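Local coordinates for protein TetR-like transcriptional regulator (PDB 3F1B) that probably binds cis-regulatory DNA through an N-terminal helix-turn-helix domain and regulates transcription, as other TetR-family proteins do, at residues L20-S28 with M37-E45. Sequence-based numbering, arbitrary orientation.
With SO4 (sulfate ion), chain C.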
# COMPACT_ATOMS: atom_id res chain seq x y z
N LEU A 20 11.39 21.17 -4.96
CA LEU A 20 11.09 19.78 -4.73
C LEU A 20 10.80 19.49 -3.25
O LEU A 20 9.90 18.70 -2.92
CB LEU A 20 12.19 18.88 -5.34
CG LEU A 20 12.25 18.86 -6.90
CD1 LEU A 20 13.54 18.24 -7.40
CD2 LEU A 20 11.10 18.17 -7.59
N ASP A 21 11.51 20.17 -2.35
CA ASP A 21 11.25 20.05 -0.91
C ASP A 21 9.85 20.52 -0.56
O ASP A 21 9.18 19.96 0.32
CB ASP A 21 12.23 20.91 -0.12
CG ASP A 21 13.62 20.35 -0.12
OD1 ASP A 21 14.53 21.00 0.40
OD2 ASP A 21 13.82 19.24 -0.65
N ALA A 22 9.43 21.58 -1.21
CA ALA A 22 8.12 22.17 -0.95
C ALA A 22 6.99 21.33 -1.56
O ALA A 22 5.88 21.31 -1.04
CB ALA A 22 8.09 23.57 -1.53
N ALA A 23 7.29 20.67 -2.68
CA ALA A 23 6.33 19.82 -3.39
C ALA A 23 6.12 18.60 -2.55
O ALA A 23 5.00 18.10 -2.45
CB ALA A 23 6.87 19.42 -4.74
N VAL A 24 7.21 18.12 -1.95
CA VAL A 24 7.15 16.93 -1.13
C VAL A 24 6.17 17.18 0.03
O VAL A 24 5.20 16.42 0.21
CB VAL A 24 8.55 16.45 -0.69
CG1 VAL A 24 8.45 15.36 0.35
CG2 VAL A 24 9.24 15.83 -1.85
N ASP A 25 6.43 18.25 0.78
CA ASP A 25 5.50 18.78 1.79
C ASP A 25 4.05 18.68 1.35
O ASP A 25 3.27 17.86 1.85
CB ASP A 25 5.80 20.25 2.07
CG ASP A 25 7.17 20.47 2.68
OD1 ASP A 25 7.44 21.60 3.13
OD2 ASP A 25 7.99 19.51 2.72
N VAL A 26 3.72 19.50 0.37
CA VAL A 26 2.35 19.62 -0.06
C VAL A 26 1.79 18.28 -0.54
O VAL A 26 0.64 17.95 -0.26
CB VAL A 26 2.17 20.75 -1.12
CG1 VAL A 26 0.69 21.09 -1.24
CG2 VAL A 26 2.97 21.99 -0.74
N PHE A 27 2.59 17.48 -1.25
CA PHE A 27 2.06 16.20 -1.71
C PHE A 27 1.81 15.24 -0.54
O PHE A 27 0.80 14.51 -0.53
CB PHE A 27 3.00 15.55 -2.71
CG PHE A 27 2.89 16.09 -4.09
CD1 PHE A 27 1.64 16.19 -4.73
CD2 PHE A 27 4.06 16.45 -4.81
CE1 PHE A 27 1.55 16.69 -6.04
CE2 PHE A 27 4.01 16.94 -6.09
CZ PHE A 27 2.73 17.07 -6.73
N SER A 28 2.73 15.21 0.43
CA SER A 28 2.56 14.33 1.60
C SER A 28 1.50 14.88 2.54
O SER A 28 0.70 14.13 3.08
CB SER A 28 3.89 14.07 2.33
OG SER A 28 4.32 15.22 3.03
N MSE A 37 -0.72 23.56 -7.60
CA MSE A 37 0.49 24.31 -7.96
C MSE A 37 0.57 25.59 -7.13
O MSE A 37 1.64 26.03 -6.72
CB MSE A 37 0.52 24.57 -9.46
CG MSE A 37 0.71 23.30 -10.26
SE MSE A 37 2.44 22.49 -9.87
CE MSE A 37 3.36 23.24 -11.40
N ASP A 38 -0.60 26.14 -6.85
CA ASP A 38 -0.79 27.24 -5.94
C ASP A 38 -0.06 27.02 -4.63
O ASP A 38 0.81 27.79 -4.24
CB ASP A 38 -2.27 27.36 -5.60
CG ASP A 38 -3.00 28.43 -6.41
OD1 ASP A 38 -2.35 29.35 -6.98
OD2 ASP A 38 -4.25 28.37 -6.43
N ALA A 39 -0.47 25.97 -3.94
CA ALA A 39 0.02 25.69 -2.60
C ALA A 39 1.52 25.37 -2.62
O ALA A 39 2.27 25.86 -1.78
CB ALA A 39 -0.78 24.58 -1.99
N ILE A 40 1.96 24.58 -3.60
CA ILE A 40 3.41 24.32 -3.75
C ILE A 40 4.20 25.63 -3.93
O ILE A 40 5.19 25.82 -3.23
CB ILE A 40 3.76 23.34 -4.89
CG1 ILE A 40 3.24 21.93 -4.59
CG2 ILE A 40 5.27 23.28 -5.07
CD1 ILE A 40 3.14 21.03 -5.84
N ALA A 41 3.78 26.49 -4.88
CA ALA A 41 4.44 27.82 -5.15
C ALA A 41 4.58 28.68 -3.90
O ALA A 41 5.66 29.21 -3.64
CB ALA A 41 3.74 28.60 -6.25
N ALA A 42 3.50 28.81 -3.12
CA ALA A 42 3.59 29.48 -1.80
C ALA A 42 4.64 28.86 -0.86
O ALA A 42 5.43 29.60 -0.26
CB ALA A 42 2.23 29.54 -1.11
N LYS A 43 4.64 27.52 -0.75
CA LYS A 43 5.58 26.77 0.12
C LYS A 43 7.05 26.98 -0.23
O LYS A 43 7.91 27.13 0.64
CB LYS A 43 5.25 25.27 0.12
CG LYS A 43 4.19 24.86 1.14
CD LYS A 43 4.77 24.41 2.51
CE LYS A 43 3.77 24.65 3.63
NZ LYS A 43 3.99 23.73 4.79
N ALA A 44 7.33 26.96 -1.52
CA ALA A 44 8.66 27.25 -2.02
C ALA A 44 8.93 28.75 -2.00
O ALA A 44 10.03 29.20 -2.34
CB ALA A 44 8.81 26.68 -3.44
N GLU A 45 7.92 29.52 -1.61
CA GLU A 45 8.00 30.99 -1.62
C GLU A 45 8.57 31.55 -2.93
O GLU A 45 9.36 32.52 -2.96
CB GLU A 45 8.80 31.50 -0.42
CG GLU A 45 8.57 30.71 0.86
CD GLU A 45 9.07 31.43 2.10
OE1 GLU A 45 8.58 32.54 2.37
OE2 GLU A 45 9.94 30.87 2.81
S SO4 C . -3.31 24.71 -9.52
O1 SO4 C . -2.90 25.47 -8.35
O2 SO4 C . -2.83 25.48 -10.68
O3 SO4 C . -2.75 23.36 -9.50
O4 SO4 C . -4.77 24.61 -9.58
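Ile40 turns CG1 anti to its carbonyl carbon (chi1 -66°) and continues extended through chi2, which brings CD1 to the ring of Phe27, while Val26 holds CG1 anti to its backbone N (chi1 -164°) and spreads its two methyls over helix 37-43. Ile40 is thereby a knob in a hole formed by Ala22, Ala23, Val26 and Phe27. Its CG1 lies 3.8 Å from Val26 CB, its CG2 branch rests over the backbone of Ala23, and its CD1 approaches Phe27 CZ obliquely at 4.1 Å. Val26 divides its methyls: CG1 meets Ala39 CB at 3.9 Å, whereas CG2 packs 3.6 Å from Lys43 CG. One turn earlier, Ala22 permits the close approach of the backbones, its CB lying 3.5 Å from Ala44 N, where helix 37-43 ends in a Schellman motif at Glu45. Lys43 crosses Asp25 at about a right angle, its NZ 4.4 Å from Asp25 OD1, too far for a salt bridge and at most a loose attraction at the solvent-facing margin. Cutting Ile40 back to an alanine would remove the CG1, CG2 and CD1 contacts to Val26, Ala23 and Phe27 and is likely to open a gap between the helices. At the start of helix 37-43, Met37 N donates a nearly straight bond to sulfate O3 (2.8 Å), and Asp38 N binds O1 of the same ion, which probably comes from the crystallisation liquor. The segment axes approach to 8.4 Å at 132°, joining helix 12-30 to the first helix of the predicted helix-turn-helix. Leu51 of helix 48-54 also touches Ile40 and joins the three-helix core characteristic of TetR-type DNA-binding domains, which Leu61 and Phe62 of helix 58-77 cover, Leu61 on Ile40 and Phe62 edge-to-face with Phe27.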